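Local coordinates for protein glia-derived nexin (Homo sapiens, PDB 4DY0) that inhibits serine proteases such as thrombin, trypsin and urokinase as a heparin-binding serpin, and promotes neurite extension by inhibiting thrombin, at residues T15-I23 against T283-L292; S41-G49 against F107-C117. One frame throughout, in Å; residues are numbered along the deposited sequence.

Contact 1: T15-I23 against T283-L292; sequences TGIQVFNQI and TDLKEPLKVL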
# COMPACT_ATOMS: atom_id res chain seq x y z
N THR A 15 -9.22 6.71 -0.14
CA THR A 15 -8.91 6.94 1.27
C THR A 15 -7.44 6.61 1.49
O THR A 15 -6.69 7.40 2.08
CB THR A 15 -9.78 6.09 2.21
OG1 THR A 15 -11.13 6.56 2.16
CG2 THR A 15 -9.29 6.19 3.64
N GLY A 16 -7.02 5.45 1.01
CA GLY A 16 -5.65 5.02 1.17
C GLY A 16 -4.67 5.96 0.50
O GLY A 16 -3.60 6.25 1.04
N ILE A 17 -5.02 6.44 -0.69
CA ILE A 17 -4.14 7.34 -1.42
C ILE A 17 -4.00 8.68 -0.69
O ILE A 17 -2.91 9.26 -0.63
CB ILE A 17 -4.64 7.55 -2.87
CG1 ILE A 17 -4.51 6.25 -3.66
CG2 ILE A 17 -3.85 8.66 -3.56
CD1 ILE A 17 -5.10 6.31 -5.06
N GLN A 18 -5.10 9.17 -0.13
CA GLN A 18 -5.09 10.42 0.62
C GLN A 18 -4.10 10.34 1.77
O GLN A 18 -3.40 11.32 2.07
CB GLN A 18 -6.48 10.75 1.15
CG GLN A 18 -7.40 11.35 0.10
CD GLN A 18 -8.81 11.55 0.62
OE1 GLN A 18 -9.78 11.23 -0.06
NE2 GLN A 18 -8.93 12.09 1.83
N VAL A 19 -4.04 9.18 2.41
CA VAL A 19 -3.07 8.96 3.47
C VAL A 19 -1.66 9.06 2.90
O VAL A 19 -0.81 9.77 3.44
CB VAL A 19 -3.28 7.60 4.17
CG1 VAL A 19 -2.11 7.28 5.09
CG2 VAL A 19 -4.60 7.60 4.93
N PHE A 20 -1.41 8.36 1.80
CA PHE A 20 -0.11 8.45 1.14
C PHE A 20 0.28 9.90 0.88
O PHE A 20 1.42 10.31 1.13
CB PHE A 20 -0.11 7.67 -0.18
CG PHE A 20 1.14 7.83 -0.99
CD1 PHE A 20 2.24 7.01 -0.77
CD2 PHE A 20 1.23 8.80 -1.98
CE1 PHE A 20 3.40 7.16 -1.51
CE2 PHE A 20 2.39 8.96 -2.72
CZ PHE A 20 3.47 8.14 -2.49
N ASN A 21 -0.68 10.68 0.38
CA ASN A 21 -0.43 12.08 0.03
C ASN A 21 -0.03 12.91 1.25
O ASN A 21 0.71 13.89 1.14
CB ASN A 21 -1.65 12.70 -0.65
CG ASN A 21 -1.90 12.12 -2.02
OD1 ASN A 21 -0.99 11.56 -2.64
ND2 ASN A 21 -3.13 12.24 -2.50
N GLN A 22 -0.53 12.52 2.41
CA GLN A 22 -0.17 13.19 3.64
C GLN A 22 1.27 12.89 4.00
O GLN A 22 2.08 13.79 4.22
CB GLN A 22 -1.06 12.73 4.77
CG GLN A 22 -2.41 13.39 4.80
CD GLN A 22 -3.07 13.18 6.14
OE1 GLN A 22 -4.20 12.73 6.21
NE2 GLN A 22 -2.34 13.49 7.21
N ILE A 23 1.58 11.60 4.08
CA ILE A 23 2.89 11.15 4.50
C ILE A 23 3.96 11.75 3.60
O ILE A 23 4.95 12.31 4.07
CB ILE A 23 2.99 9.62 4.48
CG1 ILE A 23 1.92 9.01 5.40
CG2 ILE A 23 4.39 9.17 4.89
CD1 ILE A 23 1.69 7.53 5.19
N THR A 283 5.14 2.05 8.40
CA THR A 283 4.62 3.31 8.86
C THR A 283 3.50 3.10 9.88
O THR A 283 2.79 2.10 9.84
CB THR A 283 4.11 4.16 7.69
OG1 THR A 283 4.15 5.54 8.04
CG2 THR A 283 2.68 3.77 7.32
N ASP A 284 3.37 4.05 10.79
CA ASP A 284 2.25 4.07 11.72
C ASP A 284 1.18 4.98 11.13
O ASP A 284 1.42 6.17 10.91
CB ASP A 284 2.71 4.60 13.08
CG ASP A 284 1.65 4.47 14.14
OD1 ASP A 284 0.53 4.02 13.82
OD2 ASP A 284 1.93 4.83 15.31
N LEU A 285 0.00 4.42 10.87
CA LEU A 285 -1.07 5.15 10.19
C LEU A 285 -1.80 6.14 11.09
O LEU A 285 -2.60 6.94 10.61
CB LEU A 285 -2.06 4.16 9.57
CG LEU A 285 -1.82 3.71 8.13
CD1 LEU A 285 -0.37 3.93 7.72
CD2 LEU A 285 -2.24 2.26 7.93
N LYS A 286 -1.53 6.09 12.39
CA LYS A 286 -2.27 6.89 13.37
C LYS A 286 -2.45 8.37 13.01
O LYS A 286 -3.58 8.85 12.91
CB LYS A 286 -1.64 6.75 14.76
CG LYS A 286 -2.26 7.67 15.80
CD LYS A 286 -1.97 7.19 17.22
CE LYS A 286 -0.49 7.13 17.49
NZ LYS A 286 -0.20 6.59 18.85
N GLU A 287 -1.35 9.09 12.84
CA GLU A 287 -1.43 10.54 12.64
C GLU A 287 -2.19 10.96 11.37
O GLU A 287 -3.08 11.81 11.43
CB GLU A 287 -0.04 11.18 12.68
CG GLU A 287 0.62 11.09 14.04
CD GLU A 287 -0.20 11.76 15.13
OE1 GLU A 287 -0.58 12.94 14.95
OE2 GLU A 287 -0.46 11.12 16.17
N PRO A 288 -1.84 10.37 10.22
CA PRO A 288 -2.55 10.67 8.99
C PRO A 288 -4.05 10.41 9.13
O PRO A 288 -4.87 11.19 8.63
CB PRO A 288 -1.93 9.71 7.98
CG PRO A 288 -0.56 9.46 8.50
CD PRO A 288 -0.70 9.46 9.99
N LEU A 289 -4.42 9.33 9.81
CA LEU A 289 -5.84 9.03 10.00
C LEU A 289 -6.54 10.13 10.82
O LEU A 289 -7.67 10.50 10.52
CB LEU A 289 -6.03 7.65 10.63
CG LEU A 289 -5.71 6.48 9.69
CD1 LEU A 289 -5.82 5.15 10.40
CD2 LEU A 289 -6.60 6.50 8.45
N LYS A 290 -5.87 10.65 11.84
CA LYS A 290 -6.41 11.76 12.61
C LYS A 290 -6.73 12.96 11.71
O LYS A 290 -7.80 13.56 11.83
CB LYS A 290 -5.43 12.21 13.69
CG LYS A 290 -5.18 11.21 14.80
CD LYS A 290 -4.30 11.83 15.88
CE LYS A 290 -3.92 10.82 16.94
NZ LYS A 290 -3.15 11.47 18.04
N VAL A 291 -5.81 13.31 10.83
CA VAL A 291 -6.00 14.44 9.92
C VAL A 291 -7.26 14.24 9.09
O VAL A 291 -7.92 15.22 8.72
CB VAL A 291 -4.78 14.63 8.99
CG1 VAL A 291 -5.10 15.64 7.88
CG2 VAL A 291 -3.56 15.05 9.79
N LEU A 292 -7.59 12.99 8.80
CA LEU A 292 -8.81 12.66 8.06
C LEU A 292 -10.06 12.74 8.93
O LEU A 292 -11.18 12.67 8.43
CB LEU A 292 -8.71 11.26 7.43
CG LEU A 292 -7.73 11.08 6.27
CD1 LEU A 292 -7.87 9.68 5.68
CD2 LEU A 292 -7.93 12.16 5.21
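Val19 splits its two methyl groups between Pro288 and the side chains of Leu289 and Leu292. With CG1 anti to the backbone N (chi1 170°), that branch meets the Pro288 ring, the two side chains lying roughly at right angles and Val19 CG1 standing 3.8 Å from Pro288 CB. The other branch, Val19 CG2, lies 3.9 Å from Leu292 CD1 and reaches Leu289 CD2 more distantly. One turn further on, Ile23 crosses the same proline at a slant, Ile23 CG1 being 4.0 Å from Pro288 CG, so two residues of helix 15-23 share one rigid ring. Gln22 and Val291 approach from opposite directions, and the amide carbon Gln22 CD comes within 3.6 Å of Val291 CB. Gln18 passes its extended chain across Leu292 at a slant, with Gln18 NE2 3.5 Å from Leu292 CD2. Where the strand ending at Asp284 turns into the helix, Asp284 OD1 accepts a capping bond from Lys286 N at 3.3 Å and a nearly straight 167°, met from above the carboxylate plane; the same oxygen also takes Ile320 N, tying the turn to strand 319-328. Val19 continues inward to Ile39. This is plain structural packing of the serpin fold, N-terminal helix 5-26 against the strand-to-helix turn after strand 266-284. It holds by apolar shape around Pro288 and Leu292, while the two glutamines place polar amides along its more exposed border.

Contact 2: S41-G49 against F107-C117; sequences SVLGMLQLG and FVTRNKDVFQC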
# COMPACT_ATOMS: atom_id res chain seq x y z
N SER A 41 -8.90 -1.79 4.10
CA SER A 41 -9.22 -3.00 4.86
C SER A 41 -9.03 -2.80 6.36
O SER A 41 -9.88 -3.18 7.17
CB SER A 41 -8.36 -4.17 4.37
OG SER A 41 -8.51 -4.34 2.97
N VAL A 42 -7.84 -2.24 6.71
CA VAL A 42 -7.55 -1.96 8.12
C VAL A 42 -8.65 -1.13 8.78
O VAL A 42 -9.01 -1.36 9.93
CB VAL A 42 -6.18 -1.28 8.27
CG1 VAL A 42 -6.12 -0.49 9.56
CG2 VAL A 42 -5.08 -2.33 8.21
N LEU A 43 -9.28 -0.11 8.07
CA LEU A 43 -10.36 0.71 8.61
C LEU A 43 -11.64 -0.12 8.74
O LEU A 43 -12.40 0.03 9.69
CB LEU A 43 -10.60 1.96 7.75
CG LEU A 43 -9.49 3.03 7.73
CD1 LEU A 43 -9.82 4.15 6.74
CD2 LEU A 43 -9.24 3.61 9.12
N GLY A 44 -11.88 -1.01 7.77
CA GLY A 44 -13.02 -1.92 7.84
C GLY A 44 -12.91 -2.84 9.05
O GLY A 44 -13.87 -3.01 9.81
N MET A 45 -11.74 -3.44 9.23
CA MET A 45 -11.47 -4.27 10.39
C MET A 45 -11.87 -3.56 11.68
O MET A 45 -12.59 -4.12 12.50
CB MET A 45 -9.98 -4.64 10.42
CG MET A 45 -9.61 -5.70 9.39
SD MET A 45 -7.88 -5.65 8.86
CE MET A 45 -7.05 -5.48 10.43
N LEU A 46 -11.40 -2.33 11.85
CA LEU A 46 -11.71 -1.54 13.04
C LEU A 46 -13.18 -1.13 13.12
O LEU A 46 -13.72 -0.95 14.20
CB LEU A 46 -10.82 -0.29 13.10
CG LEU A 46 -9.34 -0.52 13.36
CD1 LEU A 46 -8.58 0.79 13.34
CD2 LEU A 46 -9.14 -1.22 14.69
N GLN A 47 -13.82 -0.95 11.97
CA GLN A 47 -15.22 -0.54 11.97
C GLN A 47 -16.09 -1.65 12.57
O GLN A 47 -17.11 -1.38 13.21
CB GLN A 47 -15.69 -0.18 10.57
CG GLN A 47 -16.71 0.94 10.56
CD GLN A 47 -17.53 0.98 9.28
OE1 GLN A 47 -18.45 0.19 9.10
NE2 GLN A 47 -17.20 1.92 8.40
N LEU A 48 -15.68 -2.89 12.35
CA LEU A 48 -16.37 -4.06 12.88
C LEU A 48 -16.52 -4.03 14.40
O LEU A 48 -17.45 -4.62 14.95
CB LEU A 48 -15.62 -5.33 12.47
CG LEU A 48 -16.15 -6.21 11.33
CD1 LEU A 48 -17.13 -5.48 10.42
CD2 LEU A 48 -14.99 -6.80 10.54
N GLY A 49 -15.60 -3.35 15.08
CA GLY A 49 -15.58 -3.36 16.54
C GLY A 49 -15.98 -2.05 17.18
O GLY A 49 -16.22 -1.99 18.39
N PHE A 107 -17.07 -10.19 16.03
CA PHE A 107 -15.90 -9.40 15.65
C PHE A 107 -14.77 -10.28 15.12
O PHE A 107 -14.12 -9.95 14.13
CB PHE A 107 -15.42 -8.54 16.82
CG PHE A 107 -14.16 -7.76 16.52
CD1 PHE A 107 -14.22 -6.55 15.85
CD2 PHE A 107 -12.92 -8.25 16.90
CE1 PHE A 107 -13.07 -5.84 15.57
CE2 PHE A 107 -11.76 -7.55 16.62
CZ PHE A 107 -11.84 -6.34 15.95
N VAL A 108 -14.54 -11.42 15.78
CA VAL A 108 -13.51 -12.36 15.34
C VAL A 108 -13.91 -13.01 14.03
O VAL A 108 -13.13 -13.09 13.08
CB VAL A 108 -13.27 -13.47 16.38
CG1 VAL A 108 -12.26 -14.49 15.85
CG2 VAL A 108 -12.79 -12.87 17.69
N THR A 109 -15.16 -13.47 13.98
CA THR A 109 -15.71 -14.15 12.82
C THR A 109 -15.72 -13.26 11.59
O THR A 109 -15.16 -13.61 10.55
CB THR A 109 -17.14 -14.62 13.09
OG1 THR A 109 -17.15 -15.48 14.24
CG2 THR A 109 -17.69 -15.38 11.89
N ARG A 110 -16.39 -12.11 11.71
CA ARG A 110 -16.51 -11.17 10.60
C ARG A 110 -15.15 -10.77 10.04
O ARG A 110 -14.98 -10.66 8.82
CB ARG A 110 -17.31 -9.93 11.02
CG ARG A 110 -18.77 -10.21 11.35
CD ARG A 110 -19.60 -10.39 10.08
NE ARG A 110 -19.95 -9.12 9.46
CZ ARG A 110 -20.44 -8.99 8.23
NH1 ARG A 110 -20.64 -10.07 7.47
NH2 ARG A 110 -20.72 -7.79 7.74
N ASN A 111 -14.19 -10.54 10.92
CA ASN A 111 -12.85 -10.15 10.48
C ASN A 111 -12.15 -11.23 9.66
O ASN A 111 -11.52 -10.95 8.65
CB ASN A 111 -11.98 -9.71 11.67
CG ASN A 111 -11.93 -8.19 11.82
OD1 ASN A 111 -11.67 -7.47 10.86
ND2 ASN A 111 -12.17 -7.71 13.04
N LYS A 112 -12.28 -12.48 10.10
CA LYS A 112 -11.69 -13.60 9.38
C LYS A 112 -12.37 -13.74 8.02
O LYS A 112 -11.71 -13.91 7.00
CB LYS A 112 -11.84 -14.90 10.17
CG LYS A 112 -11.16 -16.11 9.53
N ASP A 113 -13.69 -13.65 8.02
CA ASP A 113 -14.48 -13.83 6.81
C ASP A 113 -14.24 -12.72 5.78
O ASP A 113 -13.88 -13.00 4.63
CB ASP A 113 -15.97 -13.92 7.16
CG ASP A 113 -16.83 -14.24 5.95
OD1 ASP A 113 -17.86 -13.55 5.76
OD2 ASP A 113 -16.49 -15.17 5.20
N VAL A 114 -14.42 -11.47 6.19
CA VAL A 114 -14.39 -10.35 5.26
C VAL A 114 -12.99 -9.84 4.90
O VAL A 114 -12.73 -9.49 3.75
CB VAL A 114 -15.23 -9.17 5.78
CG1 VAL A 114 -15.07 -7.96 4.87
CG2 VAL A 114 -16.69 -9.57 5.91
N PHE A 115 -12.09 -9.80 5.89
CA PHE A 115 -10.79 -9.16 5.70
C PHE A 115 -9.60 -10.11 5.85
O PHE A 115 -8.45 -9.67 5.87
CB PHE A 115 -10.62 -7.98 6.66
CG PHE A 115 -11.65 -6.90 6.49
CD1 PHE A 115 -11.64 -6.08 5.37
CD2 PHE A 115 -12.63 -6.71 7.45
CE1 PHE A 115 -12.59 -5.09 5.21
CE2 PHE A 115 -13.59 -5.72 7.29
CZ PHE A 115 -13.57 -4.91 6.17
N GLN A 116 -9.88 -11.41 5.93
CA GLN A 116 -8.84 -12.40 6.20
C GLN A 116 -7.94 -11.87 7.31
O GLN A 116 -6.72 -11.93 7.22
CB GLN A 116 -8.03 -12.71 4.95
CG GLN A 116 -8.86 -13.05 3.72
CD GLN A 116 -9.55 -11.83 3.14
OE1 GLN A 116 -10.65 -11.93 2.58
NE2 GLN A 116 -8.92 -10.66 3.27
N CYS A 117 -8.57 -11.33 8.35
CA CYS A 117 -7.86 -10.74 9.46
C CYS A 117 -7.95 -11.64 10.68
O CYS A 117 -9.03 -12.10 11.06
CB CYS A 117 -8.46 -9.37 9.80
SG CYS A 117 -7.70 -8.54 11.21
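Phe115 lays one face of its ring over the backbone of helix 41-47, with Met45 N 3.5 Å above the ring plane and Ser41 O also over that face, both toward the rim. Val114 CG1 sits over the centre of the opposite face, and Leu48 CD2 meets the ring edge, 3.7 Å from Phe115 CE2. The ring can come this close because Gly44 has no side chain: Gly44 C lies 3.4 Å from Phe115 CE2, and a CB there would strike the ring. With an alanine at Phe115, the space over Gly44 would probably be left unfilled and Leu48 and Met45 set free to shift. Met45 SD makes an oblique Met-aromatic contact, 5.4 Å from the Phe115 ring centroid, and the bend at chi3 (46°) brings the methyl CE to Cys117 SG. At the other end Phe107, its CG anti to the backbone N (chi1 176°), brings CD1 to 3.5 Å from Gly49 CA and turns its edge to Leu48 C. Asn111 lies between the two rings: ND2 covers a face of Phe107 and makes a weak bond to Phe107 O, whereas OD1 is pressed against Met45 CG and buried without a polar partner. Within the serpin fold this is antiparallel helix-helix packing of helix 36-47 on helix 105-115, at 157° with the segment axes 10.0 Å apart. Helix 70-81 adds Asn77 beside Ser41 and Phe115, and strand 90-97 packs Asn93 and Val95 against Met45 and Cys117.

Along the chain the order is 15-23, 41-49, 107-117, 283-292, so both segments of contact 2 fall between the halves of contact 1. Their centres are 20 Å apart, yet helix 36-47 joins them: Leu43, turned away from 107-117, reaches contact 1 with Leu43 CD1 3.7 Å from Thr15 CG2 and Leu43 CD2 4.0 Å from Leu289 CD1. Contact 1 abuts strands 266-284 and 319-328, contact 2 strands 90-97 and 117-121; strand 162-170 pairs with both 90-97 and 319-328 and so joins the two groups. These helices pack against the central sheet that accepts the cleaved reactive loop in this family; both contacts lie away from the predicted reactive bond.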